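Local coordinates for protein phosphate transporter (Thermotoga maritima MSB8, PDB 6L85) that probably imports phosphate across the cell membrane by coupling its uptake to sodium ions, as a bacterial relative of the human SLC20 carriers, at residues A90-W93 with I94-T98; V392-V395 with L396-L400. All coordinates share one frame; numbering follows the deposited sequence.

Interaction 1 of 2, residues A90-W93 with I94-T98; sequences ASFW and ILIAT
One turn in the last part of helix 76-99 brings F92 and I96 together, an i to i+4 pair on the surface of this helical membrane protein. The two side chains lie side by side and point the same way. I96 sets CG1 over one face of the F92 ring, shifted toward the rim. This is a CH-pi contact, with CG1 4.2 Å from the ring centroid of F92 and 19° off the ring normal. Of the ring atoms, F92 CZ and CE2 come equally near, both 4.0 Å from I96 CG1. F92 has CG anti to its own N (chi1 180°), which carries the ring along the helix toward I96. W93 meets I96 more loosely: W93 CE3 is 4.4 Å from I96 CB, in an oblique approach. The W93 indole turns instead to helix 368-400, where it packs on I381, T384 and V385 and its NE1 is hydrogen-bonded to T388.

The backbone underneath is regular. I94 N bonds A90 O at 2.9 Å, and A97 N bonds W93 O at 3.0 Å. L95 and I96 repeat the pattern with S91 and F92. One turn further on, I94 O takes two donors, T98 N at 2.8 Å and T98 OG1 at 2.9 Å. The hydroxyl donor sits above the carbonyl plane, 41° out of it. T98 OG1 is also hydrogen-bonded to N21, a ligand of a bound sodium ion.

The inner face of the turn is covered by helices 2-32 and 106-121, with I94 touching S17, T106 and S109. The chemistry therefore differs by side. The F92-I96 pair is wholly apolar and probably suits a lipid-facing surface, while T98 links the helix backbone to a sodium ligand and may help position N21.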
# COMPACT_ATOMS: atom_id res chain seq x y z
N ALA B 90 22.88 17.88 -14.18
CA ALA B 90 22.09 18.01 -12.97
C ALA B 90 22.67 17.14 -11.86
O ALA B 90 22.83 17.61 -10.73
CB ALA B 90 20.63 17.65 -13.24
N SER B 91 22.99 15.88 -12.16
CA SER B 91 23.58 15.00 -11.15
C SER B 91 24.82 15.62 -10.54
O SER B 91 25.01 15.59 -9.32
CB SER B 91 23.95 13.65 -11.78
OG SER B 91 22.79 12.95 -12.14
N PHE B 92 25.69 16.16 -11.40
CA PHE B 92 26.92 16.78 -10.93
C PHE B 92 26.63 17.87 -9.91
O PHE B 92 27.19 17.86 -8.80
CB PHE B 92 27.71 17.36 -12.12
CG PHE B 92 28.98 18.01 -11.71
CD1 PHE B 92 30.09 17.24 -11.40
CD2 PHE B 92 29.06 19.39 -11.57
CE1 PHE B 92 31.27 17.83 -10.99
CE2 PHE B 92 30.24 19.99 -11.15
CZ PHE B 92 31.35 19.21 -10.87
N TRP B 93 25.76 18.81 -10.26
CA TRP B 93 25.54 19.91 -9.33
C TRP B 93 24.78 19.46 -8.08
O TRP B 93 25.05 19.96 -6.97
CB TRP B 93 24.85 21.08 -10.04
CG TRP B 93 25.85 21.73 -10.92
CD1 TRP B 93 25.93 21.64 -12.29
CD2 TRP B 93 26.98 22.49 -10.50
NE1 TRP B 93 27.02 22.33 -12.75
CE2 TRP B 93 27.69 22.86 -11.67
CE3 TRP B 93 27.47 22.91 -9.26
CZ2 TRP B 93 28.84 23.64 -11.63
CZ3 TRP B 93 28.62 23.67 -9.21
CH2 TRP B 93 29.29 24.04 -10.39
N ILE B 94 23.82 18.53 -8.21
CA ILE B 94 23.12 18.02 -7.03
C ILE B 94 24.12 17.39 -6.07
O ILE B 94 24.06 17.60 -4.86
CB ILE B 94 22.02 17.01 -7.40
CG1 ILE B 94 20.99 17.54 -8.42
CG2 ILE B 94 21.31 16.54 -6.12
CD1 ILE B 94 20.25 18.72 -7.94
N LEU B 95 25.04 16.58 -6.60
CA LEU B 95 25.99 15.89 -5.74
C LEU B 95 26.97 16.85 -5.09
O LEU B 95 27.34 16.66 -3.92
CB LEU B 95 26.73 14.82 -6.54
CG LEU B 95 25.86 13.59 -6.88
CD1 LEU B 95 26.58 12.62 -7.79
CD2 LEU B 95 25.41 12.89 -5.61
N ILE B 96 27.40 17.90 -5.80
CA ILE B 96 28.26 18.92 -5.19
C ILE B 96 27.53 19.55 -4.00
O ILE B 96 28.05 19.59 -2.86
CB ILE B 96 28.67 19.98 -6.23
CG1 ILE B 96 29.73 19.44 -7.19
CG2 ILE B 96 29.15 21.26 -5.56
CD1 ILE B 96 30.86 18.74 -6.50
N ALA B 97 26.31 20.01 -4.25
CA ALA B 97 25.54 20.63 -3.17
C ALA B 97 25.35 19.66 -2.01
O ALA B 97 25.53 20.03 -0.84
CB ALA B 97 24.19 21.12 -3.70
N THR B 98 24.98 18.41 -2.30
CA THR B 98 24.77 17.44 -1.23
C THR B 98 26.05 17.27 -0.43
O THR B 98 26.02 17.27 0.81
CB THR B 98 24.31 16.09 -1.79
OG1 THR B 98 23.05 16.25 -2.46
CG2 THR B 98 24.15 15.05 -0.66

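Interaction 2 of 2, residues V392-V395 with L396-L400; sequences VYWV and LKLIL
The aliphatic chain of K397 crosses the end of the Y393 ring, so that a methylene of the lysine meets the aromatic group. K397 CD lies 3.8 Å from Y393 OH and 3.9 Å from Y393 CZ, in an oblique approach. The lysine chain bends about its CG-CD bond (chi3 94°), the bond that ends at this touching carbon. The phenol oxygen has a stronger partner, since Y393 OH is hydrogen-bonded to E78 of helix 76-99. The Y393 ring also makes an edge-to-face contact with F117.

These residues form the end of helix 368-400, close to the C-terminus of the chain. The i to i+4 backbone ladder is intact here. L396 N bonds V392 O at 2.8 Å, K397 N bonds Y393 O at 2.8 Å, and L398 N bonds W394 O at 3.0 Å. The last of these is fairly straight, with an N-H...O angle of 163°.

On the surface, L398 lays CD1 over one face of the W394 indole, toward its six-membered ring. With chi1 at 171°, CG of W394 sits beside the carbonyl carbon, and the indole leans forward to this leucine. The face-on placement fits a CH-pi contact, but the modelled carbons are too close for the fine geometry to be trusted. V395 and I399 also run alongside each other, and their modelled approach is doubtful.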
# COMPACT_ATOMS: atom_id res chain seq x y z
N VAL B 392 28.33 20.01 -21.83
CA VAL B 392 28.46 18.57 -22.00
C VAL B 392 27.94 18.15 -23.36
O VAL B 392 28.54 17.31 -24.04
CB VAL B 392 27.72 17.81 -20.87
CG1 VAL B 392 27.64 16.32 -21.20
CG2 VAL B 392 28.42 18.03 -19.53
N TYR B 393 26.82 18.73 -23.79
CA TYR B 393 26.22 18.33 -25.05
C TYR B 393 27.12 18.68 -26.23
O TYR B 393 27.34 17.85 -27.12
CB TYR B 393 24.85 18.98 -25.21
CG TYR B 393 24.21 18.70 -26.54
CD1 TYR B 393 23.85 17.40 -26.89
CD2 TYR B 393 23.97 19.72 -27.45
CE1 TYR B 393 23.25 17.13 -28.11
CE2 TYR B 393 23.37 19.46 -28.68
CZ TYR B 393 23.02 18.16 -29.00
OH TYR B 393 22.43 17.85 -30.20
N TRP B 394 27.67 19.90 -26.24
CA TRP B 394 28.55 20.31 -27.34
C TRP B 394 29.84 19.50 -27.33
O TRP B 394 30.30 19.03 -28.39
CB TRP B 394 28.83 21.81 -27.23
CG TRP B 394 29.88 22.34 -28.16
CD1 TRP B 394 29.68 22.85 -29.42
CD2 TRP B 394 31.29 22.40 -27.92
NE1 TRP B 394 30.89 23.23 -29.96
CE2 TRP B 394 31.89 22.96 -29.06
CE3 TRP B 394 32.10 22.04 -26.84
CZ2 TRP B 394 33.26 23.19 -29.15
CZ3 TRP B 394 33.47 22.25 -26.93
CH2 TRP B 394 34.03 22.82 -28.08
N VAL B 395 30.44 19.33 -26.15
CA VAL B 395 31.62 18.48 -26.02
C VAL B 395 31.33 17.10 -26.61
O VAL B 395 32.06 16.62 -27.49
CB VAL B 395 32.05 18.42 -24.54
CG1 VAL B 395 32.86 17.18 -24.24
CG2 VAL B 395 32.83 19.66 -24.16
N LEU B 396 30.24 16.48 -26.16
CA LEU B 396 29.80 15.18 -26.68
C LEU B 396 29.68 15.20 -28.21
O LEU B 396 30.20 14.31 -28.89
CB LEU B 396 28.45 14.83 -26.07
CG LEU B 396 28.14 13.39 -25.75
CD1 LEU B 396 29.35 12.78 -25.06
CD2 LEU B 396 26.91 13.34 -24.85
N LYS B 397 28.96 16.18 -28.74
CA LYS B 397 28.74 16.25 -30.17
C LYS B 397 30.06 16.22 -30.92
O LYS B 397 30.21 15.53 -31.93
CB LYS B 397 27.95 17.51 -30.52
CG LYS B 397 26.79 17.24 -31.46
CD LYS B 397 25.88 18.46 -31.57
CE LYS B 397 26.25 19.34 -32.76
NZ LYS B 397 25.33 20.53 -32.85
N LEU B 398 31.04 16.93 -30.40
CA LEU B 398 32.36 16.89 -30.96
C LEU B 398 32.92 15.50 -30.86
O LEU B 398 33.11 14.84 -31.85
CB LEU B 398 33.27 17.83 -30.20
CG LEU B 398 33.12 19.31 -30.43
CD1 LEU B 398 34.19 20.07 -29.68
CD2 LEU B 398 33.22 19.62 -31.90
N ILE B 399 33.21 15.07 -29.66
CA ILE B 399 33.94 13.82 -29.45
C ILE B 399 33.37 12.71 -30.33
O ILE B 399 34.12 11.89 -30.88
CB ILE B 399 33.94 13.40 -27.98
CG1 ILE B 399 34.62 14.44 -27.08
CG2 ILE B 399 34.73 12.15 -27.75
CD1 ILE B 399 33.73 15.45 -26.51
N LEU B 400 32.06 12.69 -30.48
CA LEU B 400 31.47 11.74 -31.42
C LEU B 400 31.94 12.03 -32.84
O LEU B 400 32.50 11.15 -33.51
CB LEU B 400 29.93 11.79 -31.33
CG LEU B 400 29.29 11.31 -30.03
CD1 LEU B 400 27.79 11.06 -30.22
CD2 LEU B 400 29.98 10.07 -29.48

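Overall arrangement
Interaction 1 comes first along the chain, on helix 76-99, and interaction 2 follows near the end of helix 368-400. Their centres are 21 Å apart. Their nearest atoms are about 7 Å apart, so the two do not touch directly. The two helices nevertheless pack on each other at both sites: W93 reaches T384 and T388, and Y393 reaches Y81 and E78. Helix 106-121 borders both contacts. The depth differs. Interaction 1 is partly buried, about 16 Å from the chain centre and near a bound sodium ion, while interaction 2 is on the surface at about 32 Å. The shared helix pair thus joins the surroundings of a sodium site to the C-terminal end of the transporter.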